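P800 reaction center core protein (Heliobacterium modesticaldum, PDB 5V8K) forms the symmetric homodimeric core of a photosynthetic reaction center, holding bacteriochlorophyll g antenna and electron-transfer pigments and helping bind a [4Fe-4S] cluster. Local coordinates at residues K417-P423 and I435-D439; W275-F280 and M396-V400. Residue numbers count along the deposited sequence, not the author numbering.

Contact 1 (K417-P423 and I435-D439)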
ATOM      1  N   LYS A 417     -17.337  -2.151 -27.583  1.00 53.72           N
ATOM      2  CA  LYS A 417     -16.011  -1.650 -27.238  1.00 50.73           C
ATOM      3  C   LYS A 417     -15.154  -1.613 -28.509  1.00 51.46           C
ATOM      4  O   LYS A 417     -15.197  -2.538 -29.308  1.00 52.32           O
ATOM      5  CB  LYS A 417     -15.405  -2.547 -26.179  1.00 49.10           C
ATOM      6  CG  LYS A 417     -16.168  -2.485 -24.861  1.00 48.36           C
ATOM      7  CD  LYS A 417     -15.677  -3.506 -23.874  1.00 47.00           C
ATOM      8  CE  LYS A 417     -16.582  -3.571 -22.649  1.00 46.57           C
ATOM      9  NZ  LYS A 417     -16.080  -4.471 -21.588  1.00 45.24           N
ATOM     10  N   ARG A 418     -14.436  -0.517 -28.746  1.00 58.59           N
ATOM     11  CA  ARG A 418     -13.762  -0.341 -30.033  1.00 62.62           C
ATOM     12  C   ARG A 418     -12.647  -1.373 -30.243  1.00 65.15           C
ATOM     13  O   ARG A 418     -12.555  -1.981 -31.311  1.00 66.22           O
ATOM     14  CB  ARG A 418     -13.223   1.090 -30.136  1.00 70.39           C
ATOM     15  CG  ARG A 418     -11.969   1.280 -31.028  1.00 78.74           C
ATOM     16  CD  ARG A 418     -11.335   2.684 -30.878  1.00 79.53           C
ATOM     17  NE  ARG A 418     -11.216   3.066 -29.465  1.00 78.01           N
ATOM     18  CZ  ARG A 418     -11.755   4.153 -28.915  1.00 82.15           C
ATOM     19  NH1 ARG A 418     -12.436   5.018 -29.656  1.00 87.91           N
ATOM     20  NH2 ARG A 418     -11.599   4.393 -27.619  1.00 80.02           N
ATOM     21  N   ASP A 419     -11.796  -1.595 -29.241  1.00 56.67           N
ATOM     22  CA  ASP A 419     -10.691  -2.534 -29.381  1.00 49.80           C
ATOM     23  C   ASP A 419     -10.360  -3.114 -28.016  1.00 48.07           C
ATOM     24  O   ASP A 419     -11.086  -2.911 -27.041  1.00 47.46           O
ATOM     25  CB  ASP A 419      -9.486  -1.849 -30.029  1.00 49.91           C
ATOM     26  CG  ASP A 419      -8.992  -0.671 -29.228  1.00 54.74           C
ATOM     27  OD1 ASP A 419      -8.995  -0.737 -27.987  1.00 55.69           O
ATOM     28  OD2 ASP A 419      -8.593   0.335 -29.847  1.00 59.01           O
ATOM     29  N   GLY A 420      -9.243  -3.833 -27.948  1.00 46.40           N
ATOM     30  CA  GLY A 420      -8.808  -4.503 -26.758  1.00 46.80           C
ATOM     31  C   GLY A 420      -7.869  -3.738 -25.862  1.00 46.84           C
ATOM     32  O   GLY A 420      -7.485  -4.270 -24.811  1.00 44.00           O
ATOM     33  N   GLU A 421      -7.499  -2.509 -26.222  1.00 43.96           N
ATOM     34  CA  GLU A 421      -6.420  -1.813 -25.523  1.00 43.64           C
ATOM     35  C   GLU A 421      -6.753  -0.424 -25.026  1.00 44.76           C
ATOM     36  O   GLU A 421      -5.966   0.110 -24.229  1.00 45.10           O
ATOM     37  CB  GLU A 421      -5.170  -1.699 -26.416  1.00 47.59           C
ATOM     38  CG  GLU A 421      -5.404  -1.024 -27.770  1.00 51.88           C
ATOM     39  CD  GLU A 421      -4.096  -0.758 -28.549  1.00 51.79           C
ATOM     40  OE1 GLU A 421      -3.193  -0.112 -27.985  1.00 52.10           O
ATOM     41  OE2 GLU A 421      -3.971  -1.184 -29.719  1.00 53.48           O
ATOM     42  N   PHE A 422      -7.873   0.171 -25.449  1.00 43.56           N
ATOM     43  CA  PHE A 422      -8.230   1.516 -25.021  1.00 43.53           C
ATOM     44  C   PHE A 422      -8.350   1.578 -23.498  1.00 46.09           C
ATOM     45  O   PHE A 422      -8.765   0.599 -22.860  1.00 44.62           O
ATOM     46  CB  PHE A 422      -9.531   1.979 -25.692  1.00 44.93           C
ATOM     47  CG  PHE A 422     -10.793   1.273 -25.206  1.00 47.60           C
ATOM     48  CD1 PHE A 422     -11.182   0.055 -25.751  1.00 45.58           C
ATOM     49  CD2 PHE A 422     -11.594   1.837 -24.218  1.00 44.62           C
ATOM     50  CE1 PHE A 422     -12.308  -0.586 -25.331  1.00 45.76           C
ATOM     51  CE2 PHE A 422     -12.744   1.190 -23.786  1.00 44.80           C
ATOM     52  CZ  PHE A 422     -13.093  -0.028 -24.330  1.00 47.17           C
ATOM     53  N   PRO A 423      -7.941   2.691 -22.879  1.00 43.83           N
ATOM     54  CA  PRO A 423      -7.808   2.710 -21.425  1.00 39.23           C
ATOM     55  C   PRO A 423      -9.083   3.106 -20.703  1.00 42.00           C
ATOM     56  O   PRO A 423      -9.259   2.750 -19.539  1.00 40.91           O
ATOM     57  CB  PRO A 423      -6.712   3.753 -21.190  1.00 42.56           C
ATOM     58  CG  PRO A 423      -6.876   4.712 -22.359  1.00 45.44           C
ATOM     59  CD  PRO A 423      -7.405   3.911 -23.510  1.00 44.27           C
ATOM     60  N   ILE A 435     -12.534  -0.923 -18.826  1.00 42.12           N
ATOM     61  CA  ILE A 435     -13.422  -1.942 -19.359  1.00 44.19           C
ATOM     62  C   ILE A 435     -12.828  -2.764 -20.518  1.00 47.43           C
ATOM     63  O   ILE A 435     -13.425  -3.788 -20.909  1.00 42.12           O
ATOM     64  CB  ILE A 435     -14.737  -1.263 -19.789  1.00 42.23           C
ATOM     65  CG1 ILE A 435     -14.498  -0.175 -20.854  1.00 43.04           C
ATOM     66  CG2 ILE A 435     -15.418  -0.640 -18.585  1.00 41.83           C
ATOM     67  CD1 ILE A 435     -15.781   0.433 -21.435  1.00 47.00           C
ATOM     68  N   SER A 436     -11.656  -2.396 -21.041  1.00 41.15           N
ATOM     69  CA  SER A 436     -11.105  -3.124 -22.175  1.00 43.29           C
ATOM     70  C   SER A 436     -10.485  -4.463 -21.752  1.00 43.16           C
ATOM     71  O   SER A 436     -10.257  -4.750 -20.571  1.00 39.94           O
ATOM     72  CB  SER A 436     -10.043  -2.293 -22.889  1.00 42.03           C
ATOM     73  OG  SER A 436      -8.880  -2.227 -22.093  1.00 44.02           O
ATOM     74  N   LEU A 437     -10.208  -5.272 -22.773  1.00 42.70           N
ATOM     75  CA  LEU A 437      -9.603  -6.589 -22.615  1.00 42.56           C
ATOM     76  C   LEU A 437      -8.263  -6.513 -21.876  1.00 46.43           C
ATOM     77  O   LEU A 437      -8.048  -7.232 -20.881  1.00 41.51           O
ATOM     78  CB  LEU A 437      -9.471  -7.231 -24.011  1.00 43.57           C
ATOM     79  CG  LEU A 437      -8.811  -8.590 -24.329  1.00 54.77           C
ATOM     80  CD1 LEU A 437      -7.412  -8.379 -24.586  1.00 54.68           C
ATOM     81  CD2 LEU A 437      -8.841  -9.590 -23.219  1.00 53.48           C
ATOM     82  N   VAL A 438      -7.368  -5.606 -22.296  1.00 39.35           N
ATOM     83  CA  VAL A 438      -6.045  -5.579 -21.667  1.00 40.10           C
ATOM     84  C   VAL A 438      -6.149  -5.075 -20.221  1.00 39.89           C
ATOM     85  O   VAL A 438      -5.382  -5.496 -19.344  1.00 39.68           O
ATOM     86  CB  VAL A 438      -5.031  -4.762 -22.511  1.00 39.34           C
ATOM     87  CG1 VAL A 438      -5.218  -3.241 -22.359  1.00 38.53           C
ATOM     88  CG2 VAL A 438      -3.649  -5.159 -22.142  1.00 39.43           C
ATOM     89  N   ASP A 439      -7.119  -4.210 -19.931  1.00 40.29           N
ATOM     90  CA  ASP A 439      -7.227  -3.693 -18.572  1.00 40.67           C
ATOM     91  C   ASP A 439      -7.765  -4.767 -17.619  1.00 38.43           C
ATOM     92  O   ASP A 439      -7.406  -4.785 -16.443  1.00 38.03           O
ATOM     93  CB  ASP A 439      -8.084  -2.431 -18.581  1.00 40.22           C
ATOM     94  CG  ASP A 439      -7.388  -1.240 -19.282  1.00 42.89           C
ATOM     95  OD1 ASP A 439      -6.130  -1.254 -19.426  1.00 43.57           O
ATOM     96  OD2 ASP A 439      -8.091  -0.285 -19.687  1.00 45.14           O
TER
HETATM   97  O   HOH W   1     -11.952  -4.771 -25.297  1.00 44.78           O
HETATM   98  O   HOH W   2      -4.849   0.153 -21.414  1.00 43.33           O
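Three direct hydrogen bonds join the segments, each ending on a backbone carbonyl. G420 O accepts from V438 N at 2.9 Å, so a carbonyl of the 417-423 loop takes up an amide in the first turn of helix 437-447. S436, the N-cap of that helix, works both ways: its OG donates to F422 O at 2.9 Å and accepts a weak capping bond from D439 N at 3.4 Å. K417 NZ reaches I435 O at 2.8 Å, hydrogen-bonds F402 O and forms a salt bridge with E548 of the second subunit. Within the loop D419 OD1 accepts from E421 N (an Asx turn) and from F422 N (an Asx motif), each at 2.9 Å. Two waters extend the network: water 1 lies between D419 O (2.7 Å) and L437 N (3.1 Å), water 2 between E421 O (3.0 Å) and D439 OD1 (2.8 Å). Apolar contacts gather at F422, whose ring face receives a CH-pi contact from S436 CB, 4.0 Å from the centroid, while F422 CE2 touches I435 CG1 at 3.7 Å. Salt bridges tie E421 to K576 and D439 to K579 of helix 575-599. The first-turn amides are thus met by different partners, L437 N by water 1, V438 N by G420 O and D439 N, weakly, by S436 OG, joining the helix start to the segment leading into the loop that carries cluster ligands C424 and C433.

Contact 2 (W275-F280 and M396-V400). With GBF (Bacteriochlorophyll g), chain T.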
ATOM      1  N   TRP A 275      -0.679 -18.598 -17.037  1.00 37.70           N
ATOM      2  CA  TRP A 275      -2.117 -18.839 -17.050  1.00 38.77           C
ATOM      3  C   TRP A 275      -2.853 -17.583 -17.498  1.00 41.31           C
ATOM      4  O   TRP A 275      -3.681 -17.616 -18.407  1.00 38.01           O
ATOM      5  CB  TRP A 275      -2.564 -19.261 -15.642  1.00 36.86           C
ATOM      6  CG  TRP A 275      -4.009 -19.604 -15.427  1.00 39.68           C
ATOM      7  CD1 TRP A 275      -4.852 -20.266 -16.276  1.00 41.20           C
ATOM      8  CD2 TRP A 275      -4.771 -19.310 -14.249  1.00 38.77           C
ATOM      9  NE1 TRP A 275      -6.107 -20.396 -15.691  1.00 41.60           N
ATOM     10  CE2 TRP A 275      -6.069 -19.822 -14.440  1.00 41.88           C
ATOM     11  CE3 TRP A 275      -4.475 -18.659 -13.049  1.00 39.85           C
ATOM     12  CZ2 TRP A 275      -7.070 -19.692 -13.466  1.00 39.90           C
ATOM     13  CZ3 TRP A 275      -5.454 -18.523 -12.103  1.00 41.30           C
ATOM     14  CH2 TRP A 275      -6.744 -19.042 -12.312  1.00 40.44           C
ATOM     15  N   ILE A 276      -2.531 -16.456 -16.871  1.00 37.40           N
ATOM     16  CA  ILE A 276      -3.259 -15.232 -17.139  1.00 37.62           C
ATOM     17  C   ILE A 276      -2.862 -14.668 -18.489  1.00 39.87           C
ATOM     18  O   ILE A 276      -3.719 -14.247 -19.262  1.00 37.03           O
ATOM     19  CB  ILE A 276      -3.038 -14.231 -15.995  1.00 36.25           C
ATOM     20  CG1 ILE A 276      -3.691 -14.782 -14.725  1.00 35.19           C
ATOM     21  CG2 ILE A 276      -3.591 -12.855 -16.368  1.00 35.56           C
ATOM     22  CD1 ILE A 276      -3.301 -14.088 -13.444  1.00 35.88           C
ATOM     23  N   GLY A 277      -1.562 -14.666 -18.807  1.00 35.23           N
ATOM     24  CA  GLY A 277      -1.137 -14.214 -20.121  1.00 35.72           C
ATOM     25  C   GLY A 277      -1.599 -15.117 -21.240  1.00 36.62           C
ATOM     26  O   GLY A 277      -1.897 -14.648 -22.338  1.00 40.68           O
ATOM     27  N   GLY A 278      -1.666 -16.421 -20.994  1.00 39.07           N
ATOM     28  CA  GLY A 278      -2.202 -17.313 -22.008  1.00 38.25           C
ATOM     29  C   GLY A 278      -3.668 -17.053 -22.283  1.00 40.45           C
ATOM     30  O   GLY A 278      -4.108 -17.036 -23.442  1.00 44.66           O
ATOM     31  N   VAL A 279      -4.452 -16.861 -21.223  1.00 39.57           N
ATOM     32  CA  VAL A 279      -5.868 -16.548 -21.394  1.00 38.71           C
ATOM     33  C   VAL A 279      -6.032 -15.206 -22.103  1.00 39.01           C
ATOM     34  O   VAL A 279      -6.925 -15.042 -22.943  1.00 42.93           O
ATOM     35  CB  VAL A 279      -6.583 -16.588 -20.029  1.00 40.18           C
ATOM     36  CG1 VAL A 279      -8.021 -16.053 -20.121  1.00 39.18           C
ATOM     37  CG2 VAL A 279      -6.601 -18.033 -19.532  1.00 40.45           C
ATOM     38  N   PHE A 280      -5.172 -14.230 -21.793  1.00 40.09           N
ATOM     39  CA  PHE A 280      -5.226 -12.962 -22.513  1.00 39.60           C
ATOM     40  C   PHE A 280      -5.050 -13.172 -24.020  1.00 41.99           C
ATOM     41  O   PHE A 280      -5.775 -12.578 -24.823  1.00 43.41           O
ATOM     42  CB  PHE A 280      -4.168 -11.996 -21.981  1.00 40.13           C
ATOM     43  CG  PHE A 280      -3.811 -10.919 -22.974  1.00 42.39           C
ATOM     44  CD1 PHE A 280      -4.613  -9.802 -23.132  1.00 42.30           C
ATOM     45  CD2 PHE A 280      -2.704 -11.064 -23.784  1.00 39.35           C
ATOM     46  CE1 PHE A 280      -4.301  -8.833 -24.074  1.00 44.39           C
ATOM     47  CE2 PHE A 280      -2.387 -10.107 -24.723  1.00 40.00           C
ATOM     48  CZ  PHE A 280      -3.187  -8.990 -24.875  1.00 41.15           C
ATOM     49  N   MET A 396     -10.523 -12.715 -15.602  1.00 38.07           N
ATOM     50  CA  MET A 396     -10.141 -13.603 -16.703  1.00 39.82           C
ATOM     51  C   MET A 396     -11.333 -13.937 -17.595  1.00 41.54           C
ATOM     52  O   MET A 396     -11.227 -13.919 -18.830  1.00 41.04           O
ATOM     53  CB  MET A 396      -9.504 -14.883 -16.164  1.00 38.60           C
ATOM     54  CG  MET A 396      -8.226 -14.633 -15.397  1.00 39.62           C
ATOM     55  SD  MET A 396      -7.475 -16.125 -14.700  1.00 38.56           S
ATOM     56  CE  MET A 396      -6.970 -16.847 -16.223  1.00 39.11           C
ATOM     57  N   TRP A 397     -12.475 -14.272 -16.993  1.00 39.41           N
ATOM     58  CA  TRP A 397     -13.621 -14.603 -17.823  1.00 40.84           C
ATOM     59  C   TRP A 397     -14.252 -13.361 -18.445  1.00 44.33           C
ATOM     60  O   TRP A 397     -14.880 -13.465 -19.503  1.00 42.57           O
ATOM     61  CB  TRP A 397     -14.650 -15.418 -17.050  1.00 41.30           C
ATOM     62  CG  TRP A 397     -14.172 -16.827 -16.825  1.00 41.39           C
ATOM     63  CD1 TRP A 397     -13.785 -17.377 -15.636  1.00 40.60           C
ATOM     64  CD2 TRP A 397     -14.021 -17.864 -17.810  1.00 42.43           C
ATOM     65  NE1 TRP A 397     -13.426 -18.679 -15.810  1.00 41.08           N
ATOM     66  CE2 TRP A 397     -13.567 -19.016 -17.132  1.00 42.69           C
ATOM     67  CE3 TRP A 397     -14.234 -17.938 -19.190  1.00 43.61           C
ATOM     68  CZ2 TRP A 397     -13.278 -20.219 -17.793  1.00 43.09           C
ATOM     69  CZ3 TRP A 397     -13.977 -19.159 -19.847  1.00 46.34           C
ATOM     70  CH2 TRP A 397     -13.495 -20.275 -19.138  1.00 44.24           C
ATOM     71  N   ARG A 398     -14.000 -12.181 -17.883  1.00 41.51           N
ATOM     72  CA  ARG A 398     -14.424 -10.952 -18.547  1.00 41.47           C
ATOM     73  C   ARG A 398     -13.574 -10.645 -19.791  1.00 41.77           C
ATOM     74  O   ARG A 398     -14.108 -10.166 -20.799  1.00 42.84           O
ATOM     75  CB  ARG A 398     -14.394  -9.797 -17.541  1.00 40.47           C
ATOM     76  CG  ARG A 398     -15.512  -9.890 -16.457  1.00 40.54           C
ATOM     77  CD  ARG A 398     -15.291  -8.867 -15.370  1.00 39.48           C
ATOM     78  NE  ARG A 398     -15.528  -7.503 -15.825  1.00 39.74           N
ATOM     79  CZ  ARG A 398     -15.597  -6.458 -15.001  1.00 44.88           C
ATOM     80  NH1 ARG A 398     -15.461  -6.650 -13.704  1.00 39.20           N
ATOM     81  NH2 ARG A 398     -15.872  -5.227 -15.447  1.00 39.55           N
ATOM     82  N   MET A 399     -12.254 -10.912 -19.746  1.00 41.26           N
ATOM     83  CA  MET A 399     -11.413 -10.870 -20.947  1.00 41.70           C
ATOM     84  C   MET A 399     -12.030 -11.683 -22.060  1.00 44.44           C
ATOM     85  O   MET A 399     -12.143 -11.221 -23.203  1.00 44.17           O
ATOM     86  CB  MET A 399      -9.997 -11.421 -20.662  1.00 41.23           C
ATOM     87  CG  MET A 399      -9.008 -10.470 -20.059  1.00 39.60           C
ATOM     88  SD  MET A 399      -7.281 -11.154 -20.068  1.00 39.69           S
ATOM     89  CE  MET A 399      -7.266 -12.377 -18.776  1.00 38.30           C
ATOM     90  N   VAL A 400     -12.448 -12.904 -21.727  1.00 42.98           N
ATOM     91  CA  VAL A 400     -12.935 -13.857 -22.717  1.00 44.43           C
ATOM     92  C   VAL A 400     -14.282 -13.430 -23.292  1.00 45.73           C
ATOM     93  O   VAL A 400     -14.494 -13.505 -24.505  1.00 47.02           O
ATOM     94  CB  VAL A 400     -13.015 -15.257 -22.092  1.00 48.44           C
ATOM     95  CG1 VAL A 400     -13.655 -16.241 -23.068  1.00 47.76           C
ATOM     96  CG2 VAL A 400     -11.627 -15.721 -21.672  1.00 43.38           C
TER
HETATM   97 MG   GBF T1018      -8.491 -22.310 -21.274  1.00 53.50          MG
HETATM   98  CHA GBF T1018      -9.239 -22.281 -24.702  1.00 48.29           C
HETATM   99  CHB GBF T1018      -9.993 -19.379 -20.984  1.00 44.24           C
HETATM  100  CHC GBF T1018      -8.161 -22.869 -17.925  1.00 47.60           C
HETATM  101  CHD GBF T1018      -6.989 -25.560 -21.852  1.00 48.78           C
HETATM  102  NA  GBF T1018      -9.414 -21.104 -22.541  1.00 58.43           N
HETATM  103  C1A GBF T1018      -9.708 -21.156 -23.841  1.00 47.25           C
HETATM  104  C2A GBF T1018     -10.643 -20.162 -24.434  1.00 48.02           C
HETATM  105  C3A GBF T1018     -10.380 -19.077 -23.383  1.00 56.40           C
HETATM  106  C4A GBF T1018      -9.896 -19.905 -22.234  1.00 45.41           C
HETATM  107  CMA GBF T1018      -9.314 -18.066 -23.789  1.00 50.85           C
HETATM  108  CAA GBF T1018     -12.088 -20.701 -24.558  1.00 49.73           C
HETATM  109  CBA GBF T1018     -12.786 -20.929 -23.218  1.00 50.97           C
HETATM  110  CGA GBF T1018     -14.213 -21.363 -23.479  1.00 66.88           C
HETATM  111  O1A GBF T1018     -14.917 -20.725 -24.255  1.00 67.03           O
HETATM  112  O2A GBF T1018     -14.851 -22.092 -22.398  1.00 76.92           O
HETATM  113  NB  GBF T1018      -9.181 -21.315 -19.628  1.00 43.67           N
HETATM  114  C1B GBF T1018      -9.636 -20.041 -19.693  1.00 43.32           C
HETATM  115  C2B GBF T1018      -9.866 -19.606 -18.409  1.00 47.61           C
HETATM  116  C3B GBF T1018      -9.373 -20.584 -17.563  1.00 45.27           C
HETATM  117  C4B GBF T1018      -8.826 -21.606 -18.375  1.00 50.78           C
HETATM  118  CMB GBF T1018     -10.538 -18.306 -18.020  1.00 41.87           C
HETATM  119  CAB GBF T1018      -9.504 -20.430 -16.109  1.00 46.30           C
HETATM  120  CBB GBF T1018      -9.386 -21.348 -15.176  1.00 48.98           C
HETATM  121  NC  GBF T1018      -7.756 -23.876 -20.179  1.00 51.99           N
HETATM  122  C1C GBF T1018      -7.660 -23.918 -18.853  1.00 48.56           C
HETATM  123  C2C GBF T1018      -6.980 -24.994 -18.080  1.00 48.31           C
HETATM  124  C3C GBF T1018      -6.758 -25.704 -19.331  1.00 51.55           C
HETATM  125  C4C GBF T1018      -7.159 -25.051 -20.488  1.00 50.30           C
HETATM  126  CMC GBF T1018      -5.640 -24.447 -17.524  1.00 45.78           C
HETATM  127  CAC GBF T1018      -6.078 -27.014 -19.332  1.00 52.30           C
HETATM  128  CBC GBF T1018      -5.671 -27.671 -18.037  1.00 50.91           C
HETATM  129  ND  GBF T1018      -8.170 -23.649 -22.751  1.00 53.26           N
HETATM  130  C1D GBF T1018      -7.572 -24.817 -22.979  1.00 51.36           C
HETATM  131  C2D GBF T1018      -7.473 -25.430 -24.480  1.00 55.09           C
HETATM  132  C3D GBF T1018      -8.175 -24.327 -24.976  1.00 53.92           C
HETATM  133  C4D GBF T1018      -8.562 -23.314 -24.045  1.00 47.82           C
HETATM  134  CMD GBF T1018      -6.914 -26.661 -25.092  1.00 57.40           C
HETATM  135  CAD GBF T1018      -8.752 -23.945 -26.284  1.00 51.71           C
HETATM  136  OBD GBF T1018      -8.557 -24.381 -27.468  1.00 56.37           O
HETATM  137  CBD GBF T1018      -9.330 -22.559 -26.155  1.00 52.50           C
HETATM  138  CGD GBF T1018      -8.559 -21.494 -26.882  1.00 55.74           C
HETATM  139  O1D GBF T1018      -7.639 -20.878 -26.371  1.00 54.41           O
HETATM  140  O2D GBF T1018      -8.863 -21.162 -28.240  1.00 57.12           O
HETATM  141  CED GBF T1018      -7.730 -21.003 -29.093  1.00 62.52           C
HETATM  142  C1  GBF T1018     -16.262 -22.180 -22.225  1.00 79.34           C
HETATM  143  C2  GBF T1018     -16.482 -22.372 -20.746  1.00 78.85           C
HETATM  144  C3  GBF T1018     -16.313 -23.559 -20.143  1.00 79.22           C
HETATM  145  C4  GBF T1018     -15.911 -24.777 -20.918  1.00 78.81           C
HETATM  146  C5  GBF T1018     -16.529 -23.673 -18.650  1.00 79.14           C
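This is a buried helix-helix contact between two helices, 258-291 and 376-401, predicted to span the membrane; the axes of segments 275-280 and 396-400 approach to 9.9 Å at 15°, nearly parallel, beside a bacteriochlorophyll g. Two methionines fill the gap. M396 lies over the indole of W275 in a Met-aromatic contact: SD is 3.8 Å from the centroid of the six-membered ring of W275, and CE makes a CH-pi contact 3.7 Å from that of the five-membered ring. M396 CE also meets V279 CG2 at 3.5 Å. One turn on, M399 SD packs on F280 CB at 3.7 Å and M399 CE on V279 CG1 at 4.0 Å, while V279 CG1 touches V400 CG2 at 3.9 Å. The pigment closes one flank: its CMB methyl sits over a face of W397, 3.2 Å from CE2, W275 CZ2 approaches its CBB at 3.3 Å, and V279 CG2 its C1B at 3.6 Å. Cohesion between the segments is thus apolar, sulfur-aromatic and CH-pi, and W275, V279 and V400, which join the helices, also line the pigment pocket.

The centres of contacts 1 and 2 lie about 13 Å apart, on the same side of the chain's centre, and the two touch directly. Along the chain they come in series: contact 2 joins helices 258-291 and 376-401, and contact 1 follows it, joining the loop after helix 407-411 to the start of helix 437-447. L437 is where they meet, its CD1 lying 3.2 Å from F280 CE1 and its CD2 3.3 Å from M399 CG. The helix that follows the cluster-ligand loop therefore packs directly on the helix pair that lines a bacteriochlorophyll pocket. The second subunit's E548 pairs with both K417 and R398, tying this region into the homodimer.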